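Local coordinates for beta-ketoacyl-[acyl-carrier-protein] synthase FabY (Pseudomonas aeruginosa, PDB 4CW4) that catalyses the condensation of acetyl-CoA with malonyl-ACP to acetoacetyl-ACP, the primer that starts bacterial fatty acid synthesis, at residues Arg32-Ile35 with Glu36-Pro40; Leu256-Phe260 with Asn261-Thr265; Ile297-Thr301 with Ser302-Arg306. All coordinates share one frame; numbering follows the deposited sequence. Where two conformers were deposited one is given.

Contact 1: Arg32-Ile35 with Glu36-Pro40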
ATOM      1  N   ARG A  32     -22.228  12.356 -18.457  1.00 10.08           N
ATOM      2  CA  ARG A  32     -21.795  13.743 -18.269  1.00  9.95           C
ATOM      3  C   ARG A  32     -20.612  14.056 -19.190  1.00 10.03           C
ATOM      4  O   ARG A  32     -20.536  15.153 -19.764  1.00  9.56           O
ATOM      5  CB  ARG A  32     -21.410  14.018 -16.814  1.00  9.59           C
ATOM      6  CG  ARG A  32     -20.611  15.320 -16.594  1.00 10.15           C
ATOM      7  CD  ARG A  32     -21.431  16.537 -16.906  1.00 11.30           C
ATOM      8  NE  ARG A  32     -20.668  17.779 -16.795  1.00 11.11           N
ATOM      9  CZ  ARG A  32     -20.079  18.414 -17.809  1.00 10.73           C
ATOM     10  NH1 ARG A  32     -20.114  17.907 -19.029  1.00 11.77           N
ATOM     11  NH2 ARG A  32     -19.428  19.553 -17.590  1.00 11.54           N
ATOM     12  N   MET A  33     -19.678  13.118 -19.317  1.00  9.66           N
ATOM     13  CA  MET A  33     -18.519  13.372 -20.148  1.00  8.67           C
ATOM     14  C   MET A  33     -18.893  13.520 -21.630  1.00 10.08           C
ATOM     15  O   MET A  33     -18.289  14.334 -22.318  1.00 12.16           O
ATOM     16  CB  MET A  33     -17.454  12.300 -19.919  1.00  9.19           C
ATOM     17  CG  MET A  33     -16.912  12.358 -18.508  1.00  9.80           C
ATOM     18  SD  MET A  33     -15.507  11.280 -18.168  1.00 10.35           S
ATOM     19  CE  MET A  33     -16.338   9.787 -17.629  1.00 12.83           C
ATOM     20  N   VAL A  34     -19.890  12.773 -22.101  1.00 11.28           N
ATOM     21  CA  VAL A  34     -20.327  12.891 -23.503  1.00 11.18           C
ATOM     22  C   VAL A  34     -21.724  13.482 -23.608  1.00 11.62           C
ATOM     23  O   VAL A  34     -22.498  13.126 -24.491  1.00 11.13           O
ATOM     24  CB  VAL A  34     -20.236  11.536 -24.237  1.00 11.80           C
ATOM     25  CG1 VAL A  34     -18.791  11.053 -24.263  1.00 13.06           C
ATOM     26  CG2 VAL A  34     -21.158  10.497 -23.598  1.00 12.42           C
ATOM     27  N   ILE A  35     -22.012  14.454 -22.748  1.00 11.01           N
ATOM     28  CA  ILE A  35     -23.394  14.861 -22.512  1.00 12.21           C
ATOM     29  C   ILE A  35     -24.061  15.402 -23.766  1.00 13.26           C
ATOM     30  O   ILE A  35     -25.240  15.119 -24.034  1.00 13.35           O
ATOM     31  CB  ILE A  35     -23.462  15.853 -21.338  1.00 11.72           C
ATOM     32  CG1 ILE A  35     -24.901  16.010 -20.832  1.00 13.47           C
ATOM     33  CG2 ILE A  35     -22.831  17.204 -21.703  1.00 12.12           C
ATOM     34  CD1 ILE A  35     -25.387  14.870 -19.981  1.00 14.06           C
ATOM     35  N   GLU A  36     -23.305  16.117 -24.575  1.00 14.19           N
ATOM     36  CA  GLU A  36     -23.872  16.739 -25.765  1.00 15.72           C
ATOM     37  C   GLU A  36     -24.150  15.721 -26.872  1.00 16.06           C
ATOM     38  O   GLU A  36     -24.900  15.991 -27.812  1.00 17.31           O
ATOM     39  CB  GLU A  36     -22.939  17.843 -26.266  1.00 18.09           C
ATOM     40  CG  GLU A  36     -21.625  17.322 -26.798  1.00 21.66           C
ATOM     41  CD  GLU A  36     -20.486  17.297 -25.765  1.00 23.79           C
ATOM     42  OE1 GLU A  36     -20.696  17.137 -24.528  1.00 22.51           O
ATOM     43  OE2 GLU A  36     -19.340  17.446 -26.230  1.00 26.70           O
ATOM     44  N   SER A  37     -23.560  14.542 -26.750  1.00 15.26           N
ATOM     45  CA  SER A  37     -23.716  13.493 -27.756  1.00 15.03           C
ATOM     46  C   SER A  37     -24.858  12.530 -27.434  1.00 15.50           C
ATOM     47  O   SER A  37     -25.212  11.700 -28.263  1.00 15.79           O
ATOM     48  CB  SER A  37     -22.412  12.696 -27.883  1.00 16.60           C
ATOM     49  OG  SER A  37     -21.377  13.533 -28.375  1.00 19.05           O
ATOM     50  N   MET A  38     -25.382  12.599 -26.212  1.00 15.24           N
ATOM     51  CA  MET A  38     -26.462  11.727 -25.793  1.00 15.13           C
ATOM     52  C   MET A  38     -27.773  12.199 -26.387  1.00 16.55           C
ATOM     53  O   MET A  38     -27.909  13.368 -26.775  1.00 16.28           O
ATOM     54  CB  MET A  38     -26.583  11.719 -24.273  1.00 14.82           C
ATOM     55  CG  MET A  38     -25.334  11.201 -23.538  1.00 15.24           C
ATOM     56  SD  MET A  38     -24.832   9.527 -23.983  1.00 17.80           S
ATOM     57  CE  MET A  38     -26.317   8.644 -23.586  1.00 16.78           C
ATOM     58  N   ASP A  39     -28.756  11.308 -26.448  1.00 16.98           N
ATOM     59  CA  ASP A  39     -30.100  11.736 -26.803  1.00 18.87           C
ATOM     60  C   ASP A  39     -30.659  12.507 -25.620  1.00 18.04           C
ATOM     61  O   ASP A  39     -30.145  12.390 -24.501  1.00 16.86           O
ATOM     62  CB  ASP A  39     -30.995  10.546 -27.107  1.00 19.64           C
ATOM     63  CG  ASP A  39     -31.200   9.666 -25.897  1.00 20.56           C
ATOM     64  OD1 ASP A  39     -32.127   9.932 -25.102  1.00 20.20           O
ATOM     65  OD2 ASP A  39     -30.413   8.720 -25.746  1.00 21.63           O
ATOM     66  N   PRO A  40     -31.695  13.303 -25.849  1.00 19.06           N
ATOM     67  CA  PRO A  40     -32.224  14.153 -24.783  1.00 18.45           C
ATOM     68  C   PRO A  40     -32.756  13.423 -23.562  1.00 16.93           C
ATOM     69  O   PRO A  40     -32.654  13.990 -22.475  1.00 17.13           O
ATOM     70  CB  PRO A  40     -33.374  14.904 -25.482  1.00 19.99           C
ATOM     71  CG  PRO A  40     -32.919  14.991 -26.883  1.00 21.27           C
ATOM     72  CD  PRO A  40     -32.266  13.668 -27.162  1.00 21.09           C
TER
HETATM   73  O   HOH W   1     -18.819  17.111 -22.154  1.00 21.36           O
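Val34 and Ile35 meet Glu36, Ser37 and Met38 in a local turn contact, where helix 28-33 has ended and the chain bends before helix 40-53. Val34 is the first residue to leave helical backbone angles, and its carbonyl becomes the hub of the turn. Ser37 N donates to Val34 O at 2.9 Å, from above the carbonyl plane rather than along a lone pair. Met38 N adds only weak bonds, to Val34 O and to Ile35 O. In Met38, CG beside the backbone N (chi1 -61°) and the bend at chi2 put SD 3.8 Å from CG2 of Val34, the two side chains meeting at a slant. Glu36, bent at chi2, brings OE1 to 3.5 Å from CG2 of Ile35. A water donates both to Glu36 OE1 (3.0 Å) and to Met33 O (2.8 Å), tying the carboxylate to the helix end; OE2 of Glu36 forms a salt bridge with Lys503. Ser37 OG bonds to Asp523, and Arg43 NH1 donates to Ile35 O. The chemistry is thus divided: a small apolar touch within the turn, and carboxylate and hydroxyl groups whose strongest partners lie elsewhere in the chain, consistent with a turn fixed partly from outside.

Contact 2: Leu256-Phe260 with Asn261-Thr265; sequences LPLGF and NSMPT
Phe260 and Met263 are the outer residues of a type I beta turn that links the short, weakly bonded helix 255-259 to helix 263-273, and Met263 packs back on the last residues of that short helix. Asn261, the first residue after Phe260, turns its amide to other partners: ND2 bonds to Ser228 O, and OD1 to Thr283 OG1 of the second subunit. Ser262 follows with OG 4.0 Å from CB of Phe260; that hydroxyl is hydrogen-bonded to Asp266, one helical turn further on. Met263 carries the contact. Its N-H closes the turn on Phe260 O at 3.0 Å, nearly straight at 165°, yet it comes from 49° out of the carbonyl plane and so misses the lone-pair directions. With CG beside the backbone N (chi1 -73°) and the chain bent at chi2, the thioether curls round Pro257 O: CG lies 3.2 Å from that oxygen, and CE 3.4 Å. CG also lies 4.0 Å from CB of Phe260, and SD touches CD2 of Leu258 more loosely at 4.3 Å. Met263 was modelled in two conformers, so these thioether contacts hold for one of them and are tentative. Pro264 and Thr265 continue the first turn of helix 263-273. Gln232 NE2 bonds to both Leu258 O and Phe260 O, binding the turn to a neighbouring loop. Met263 and Pro264 rest on Leu192 of helix 190-204, Asn261 and Ser262 face strand 278-283, and across the dimer interface Phe260 packs on Met230 and Asn261 on Asn261 of the second subunit.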
ATOM      1  N   LEU A 256      -3.937   7.849  13.425  1.00 12.75           N
ATOM      2  CA  LEU A 256      -3.026   6.845  12.895  1.00 12.33           C
ATOM      3  C   LEU A 256      -3.809   5.693  12.213  1.00 13.50           C
ATOM      4  O   LEU A 256      -3.601   5.449  11.027  1.00 12.90           O
ATOM      5  CB  LEU A 256      -2.037   6.338  13.968  1.00 13.23           C
ATOM      6  CG  LEU A 256      -0.991   5.330  13.449  1.00 16.71           C
ATOM      7  CD1 LEU A 256       0.387   5.441  14.130  1.00 17.58           C
ATOM      8  CD2 LEU A 256      -1.505   3.941  13.663  1.00 20.46           C
ATOM      9  N   PRO A 257      -4.720   5.005  12.940  1.00 14.22           N
ATOM     10  CA  PRO A 257      -5.330   3.855  12.257  1.00 14.66           C
ATOM     11  C   PRO A 257      -6.140   4.235  11.016  1.00 13.64           C
ATOM     12  O   PRO A 257      -6.056   3.507  10.016  1.00 15.08           O
ATOM     13  CB  PRO A 257      -6.185   3.195  13.349  1.00 15.58           C
ATOM     14  CG  PRO A 257      -6.364   4.242  14.392  1.00 15.88           C
ATOM     15  CD  PRO A 257      -5.133   5.084  14.351  1.00 14.15           C
ATOM     16  N   LEU A 258      -6.838   5.371  11.040  1.00 12.86           N
ATOM     17  CA  LEU A 258      -7.674   5.721   9.903  1.00 13.03           C
ATOM     18  C   LEU A 258      -6.864   6.313   8.738  1.00 12.01           C
ATOM     19  O   LEU A 258      -7.375   6.472   7.637  1.00 13.08           O
ATOM     20  CB  LEU A 258      -8.806   6.661  10.321  1.00 12.76           C
ATOM     21  CG  LEU A 258      -9.806   6.090  11.335  1.00 13.82           C
ATOM     22  CD1 LEU A 258     -10.982   7.063  11.512  1.00 14.61           C
ATOM     23  CD2 LEU A 258     -10.301   4.721  10.922  1.00 15.88           C
ATOM     24  N   GLY A 259      -5.594   6.611   8.967  1.00 10.42           N
ATOM     25  CA  GLY A 259      -4.743   7.087   7.897  1.00 11.87           C
ATOM     26  C   GLY A 259      -4.159   6.008   7.009  1.00 11.68           C
ATOM     27  O   GLY A 259      -3.798   6.301   5.869  1.00 12.88           O
ATOM     28  N   PHE A 260      -4.069   4.773   7.503  1.00 11.29           N
ATOM     29  CA  PHE A 260      -3.410   3.708   6.746  1.00 12.34           C
ATOM     30  C   PHE A 260      -4.006   3.546   5.353  1.00 10.58           C
ATOM     31  O   PHE A 260      -5.232   3.594   5.167  1.00 10.61           O
ATOM     32  CB  PHE A 260      -3.531   2.363   7.447  1.00 13.76           C
ATOM     33  CG  PHE A 260      -2.671   2.239   8.657  1.00 16.43           C
ATOM     34  CD1 PHE A 260      -1.291   2.296   8.551  1.00 18.57           C
ATOM     35  CD2 PHE A 260      -3.221   2.106   9.904  1.00 20.31           C
ATOM     36  CE1 PHE A 260      -0.495   2.199   9.652  1.00 20.18           C
ATOM     37  CE2 PHE A 260      -2.410   2.010  11.007  1.00 21.29           C
ATOM     38  CZ  PHE A 260      -1.049   2.049  10.873  1.00 20.84           C
ATOM     39  N   ASN A 261      -3.134   3.299   4.382  1.00  9.91           N
ATOM     40  CA  ASN A 261      -3.570   3.201   2.983  1.00 10.21           C
ATOM     41  C   ASN A 261      -4.481   2.019   2.698  1.00 10.96           C
ATOM     42  O   ASN A 261      -5.113   1.980   1.646  1.00 11.78           O
ATOM     43  CB  ASN A 261      -2.379   3.266   2.013  1.00 10.69           C
ATOM     44  CG  ASN A 261      -1.815   1.913   1.677  1.00 11.29           C
ATOM     45  OD1 ASN A 261      -1.609   1.060   2.540  1.00 11.55           O
ATOM     46  ND2 ASN A 261      -1.548   1.717   0.394  1.00 11.85           N
ATOM     47  N   SER A 262      -4.556   1.072   3.633  1.00 10.42           N
ATOM     48  CA  SER A 262      -5.478  -0.062   3.500  1.00 11.13           C
ATOM     49  C   SER A 262      -6.897   0.225   3.953  1.00 11.40           C
ATOM     50  O   SER A 262      -7.795  -0.583   3.730  1.00 11.90           O
ATOM     51  CB  SER A 262      -4.953  -1.264   4.285  1.00 11.96           C
ATOM     52  OG  SER A 262      -4.869  -0.950   5.677  1.00 12.49           O
ATOM     53  N   MET A 263      -7.109   1.361   4.605  0.71  9.56           N
ATOM     54  CA  MET A 263      -8.400   1.607   5.226  0.71  9.61           C
ATOM     55  C   MET A 263      -9.590   1.711   4.270  0.71  9.21           C
ATOM     56  O   MET A 263     -10.694   1.341   4.663  0.71  9.97           O
ATOM     57  CB  MET A 263      -8.319   2.792   6.187  0.71  8.82           C
ATOM     58  CG  MET A 263      -7.566   2.402   7.439  0.71  8.69           C
ATOM     59  SD  MET A 263      -8.646   1.467   8.577  0.71  9.38           S
ATOM     60  CE  MET A 263      -7.455   0.470   9.471  0.71 11.04           C
ATOM     61  N   PRO A 264      -9.390   2.178   3.017  1.00 10.42           N
ATOM     62  CA  PRO A 264     -10.520   2.109   2.079  1.00 11.68           C
ATOM     63  C   PRO A 264     -11.017   0.672   1.876  1.00 12.36           C
ATOM     64  O   PRO A 264     -12.201   0.459   1.694  1.00 14.99           O
ATOM     65  CB  PRO A 264      -9.933   2.684   0.784  1.00 11.44           C
ATOM     66  CG  PRO A 264      -8.935   3.692   1.280  1.00 10.77           C
ATOM     67  CD  PRO A 264      -8.291   2.988   2.467  1.00 10.48           C
ATOM     68  N   THR A 265     -10.103  -0.289   1.928  1.00 11.02           N
ATOM     69  CA  THR A 265     -10.402  -1.716   1.846  1.00 11.34           C
ATOM     70  C   THR A 265     -10.977  -2.230   3.172  1.00 11.47           C
ATOM     71  O   THR A 265     -12.013  -2.897   3.208  1.00 11.44           O
ATOM     72  CB  THR A 265      -9.086  -2.486   1.569  1.00 10.84           C
ATOM     73  OG1 THR A 265      -8.427  -1.862   0.463  1.00 10.43           O
ATOM     74  CG2 THR A 265      -9.366  -3.959   1.297  1.00 11.89           C
TER

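Contact 3: Ile297-Thr301 with Ser302-Arg306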
ATOM      1  N   ILE A 297      -8.429 -10.671 -10.763  1.00 11.10           N
ATOM      2  CA  ILE A 297      -8.538 -11.632 -11.847  1.00 12.76           C
ATOM      3  C   ILE A 297      -7.895 -12.931 -11.409  1.00 12.86           C
ATOM      4  O   ILE A 297      -8.436 -14.018 -11.614  1.00 14.16           O
ATOM      5  CB  ILE A 297      -7.813 -11.117 -13.116  1.00 14.82           C
ATOM      6  CG1 ILE A 297      -8.552  -9.922 -13.711  1.00 16.44           C
ATOM      7  CG2 ILE A 297      -7.640 -12.237 -14.155  1.00 16.76           C
ATOM      8  CD1 ILE A 297      -7.656  -9.164 -14.692  1.00 18.23           C
ATOM      9  N   ASP A 298      -6.738 -12.823 -10.780  1.00 12.38           N
ATOM     10  CA  ASP A 298      -6.006 -14.026 -10.428  1.00 14.66           C
ATOM     11  C   ASP A 298      -6.744 -14.872  -9.405  1.00 12.23           C
ATOM     12  O   ASP A 298      -6.723 -16.098  -9.511  1.00 11.74           O
ATOM     13  CB  ASP A 298      -4.606 -13.691  -9.964  1.00 18.30           C
ATOM     14  CG  ASP A 298      -3.707 -13.280 -11.113  1.00 21.79           C
ATOM     15  OD1 ASP A 298      -4.137 -13.356 -12.299  1.00 24.39           O
ATOM     16  OD2 ASP A 298      -2.564 -12.909 -10.831  1.00 22.98           O
ATOM     17  N   VAL A 299      -7.396 -14.253  -8.425  1.00 11.83           N
ATOM     18  CA  VAL A 299      -8.115 -15.029  -7.437  1.00 11.80           C
ATOM     19  C   VAL A 299      -9.348 -15.689  -8.040  1.00 10.98           C
ATOM     20  O   VAL A 299      -9.754 -16.759  -7.561  1.00 12.36           O
ATOM     21  CB  VAL A 299      -8.481 -14.239  -6.160  1.00 13.01           C
ATOM     22  CG1 VAL A 299      -7.220 -13.757  -5.469  1.00 12.91           C
ATOM     23  CG2 VAL A 299      -9.353 -13.065  -6.447  1.00 14.40           C
ATOM     24  N   ILE A 300      -9.919 -15.106  -9.102  1.00 10.26           N
ATOM     25  CA  ILE A 300     -11.058 -15.747  -9.743  1.00 10.01           C
ATOM     26  C   ILE A 300     -10.584 -16.898 -10.600  1.00 11.65           C
ATOM     27  O   ILE A 300     -11.123 -17.992 -10.515  1.00 12.38           O
ATOM     28  CB  ILE A 300     -11.899 -14.741 -10.567  1.00 11.11           C
ATOM     29  CG1 ILE A 300     -12.660 -13.821  -9.601  1.00 12.99           C
ATOM     30  CG2 ILE A 300     -12.878 -15.453 -11.476  1.00 10.84           C
ATOM     31  CD1 ILE A 300     -13.322 -12.648 -10.253  1.00 13.34           C
ATOM     32  N   THR A 301      -9.550 -16.682 -11.401  1.00 11.98           N
ATOM     33  CA  THR A 301      -9.112 -17.738 -12.313  1.00 13.51           C
ATOM     34  C   THR A 301      -8.491 -18.926 -11.543  1.00 14.95           C
ATOM     35  O   THR A 301      -8.580 -20.073 -11.983  1.00 16.44           O
ATOM     36  CB  THR A 301      -8.157 -17.193 -13.414  1.00 15.45           C
ATOM     37  OG1 THR A 301      -6.971 -16.642 -12.828  1.00 16.04           O
ATOM     38  CG2 THR A 301      -8.838 -16.115 -14.230  1.00 16.11           C
ATOM     39  N   SER A 302      -7.909 -18.662 -10.378  1.00 14.97           N
ATOM     40  CA  SER A 302      -7.313 -19.730  -9.577  1.00 16.26           C
ATOM     41  C   SER A 302      -8.331 -20.431  -8.675  1.00 18.03           C
ATOM     42  O   SER A 302      -8.016 -21.454  -8.066  1.00 19.84           O
ATOM     43  CB  SER A 302      -6.182 -19.187  -8.708  1.00 16.90           C
ATOM     44  OG  SER A 302      -6.717 -18.364  -7.696  1.00 17.69           O
ATOM     45  N   GLY A 303      -9.535 -19.889  -8.569  1.00 17.90           N
ATOM     46  CA  GLY A 303     -10.566 -20.520  -7.769  1.00 18.03           C
ATOM     47  C   GLY A 303     -10.612 -20.172  -6.314  1.00 16.85           C
ATOM     48  O   GLY A 303     -11.366 -20.784  -5.548  1.00 19.00           O
ATOM     49  N   GLN A 304      -9.814 -19.190  -5.932  1.00 15.51           N
ATOM     50  CA  GLN A 304      -9.716 -18.801  -4.547  1.00 16.03           C
ATOM     51  C   GLN A 304     -10.925 -17.983  -4.129  1.00 15.81           C
ATOM     52  O   GLN A 304     -11.381 -18.089  -2.994  1.00 17.28           O
ATOM     53  CB  GLN A 304      -8.430 -18.013  -4.306  1.00 15.97           C
ATOM     54  CG  GLN A 304      -7.171 -18.830  -4.444  1.00 18.74           C
ATOM     55  CD  GLN A 304      -5.946 -17.989  -4.224  1.00 22.38           C
ATOM     56  OE1 GLN A 304      -5.507 -17.772  -3.084  1.00 25.58           O
ATOM     57  NE2 GLN A 304      -5.396 -17.481  -5.304  1.00 23.06           N
ATOM     58  N   ALA A 305     -11.437 -17.153  -5.036  1.00 13.67           N
ATOM     59  CA  ALA A 305     -12.594 -16.309  -4.730  1.00 13.91           C
ATOM     60  C   ALA A 305     -13.552 -16.276  -5.902  1.00 12.31           C
ATOM     61  O   ALA A 305     -13.147 -16.410  -7.056  1.00 13.58           O
ATOM     62  CB  ALA A 305     -12.166 -14.882  -4.356  1.00 15.07           C
ATOM     63  N   ARG A 306     -14.822 -16.082  -5.595  1.00 11.31           N
ATOM     64  CA  ARG A 306     -15.870 -16.092  -6.598  1.00 11.91           C
ATOM     65  C   ARG A 306     -16.538 -14.738  -6.770  1.00 10.74           C
ATOM     66  O   ARG A 306     -17.170 -14.501  -7.815  1.00 11.20           O
ATOM     67  CB  ARG A 306     -16.906 -17.133  -6.229  1.00 12.81           C
ATOM     68  CG  ARG A 306     -16.311 -18.542  -6.159  1.00 13.94           C
ATOM     69  CD  ARG A 306     -17.347 -19.636  -6.167  1.00 15.20           C
ATOM     70  NE  ARG A 306     -17.938 -19.748  -7.499  1.00 15.45           N
ATOM     71  CZ  ARG A 306     -18.703 -20.751  -7.922  1.00 17.29           C
ATOM     72  NH1 ARG A 306     -19.010 -21.762  -7.119  1.00 18.46           N
ATOM     73  NH2 ARG A 306     -19.153 -20.749  -9.168  1.00 17.29           N
TER
HETATM   74  O   HOH W   2     -13.108 -18.514  -8.771  1.00 18.48           O
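With chi1 at 70°, Ser302 holds OG between its backbone N and carbonyl carbon, turned back to Asp298 O at 2.9 Å. Ser302 N reaches the same oxygen at 3.0 Å from the opposite face of the carbonyl plane, so this helical carbonyl is gripped twice by one residue. Gln304, extended beyond CG (chi2 179°), sends NE2 to Ser302 OG at 2.9 Å; the bond is straight (167°) and in the amide plane. The helix ends in a Schellman motif: Gly303 has positive phi, its N bonds to Ile300 O, and Gln304 N makes the weak 6→1 bond to Val299 O. Ala305 N is a second, straighter donor to Val299 O at 3.1 Å. A water bridges Ile300 O and Ala305 O, donating to each. CG2 of Val299 meets CB of Ala305 at 3.9 Å, while CG1 of Val299 lies 4.1 Å from Gln304 NE2. The motif ends helix 288-301, and the loop after it leads to strand 307-314. Val299, Gln304 and Ala305 lie on Met278 of strand 278-283, and Ile300 packs on Leu372 of strand 366-374. At the dimer interface Gln304 NE2 also bonds to Asp298 of the second subunit, an exchange made reciprocally by both chains.

In the fold
The three contacts come in series along the chain, each at a helix end. Contact 1 lies on the opposite side of the chain's centre from contact 2, and its centre is 37 Å from that of either other contact, with nearest atoms about 21 Å apart. Contacts 2 and 3 are closer, 25 Å between centres and about 12 Å between nearest atoms, and both belong to the N-terminal beta-ketoacyl synthase domain. Strand 278-283 is their common neighbour, which comes between helix 263-273 and helix 288-301 in the sequence. Both also touch the second subunit, whereas contact 1 does not, so two of these helix ends contribute to the homodimer interface.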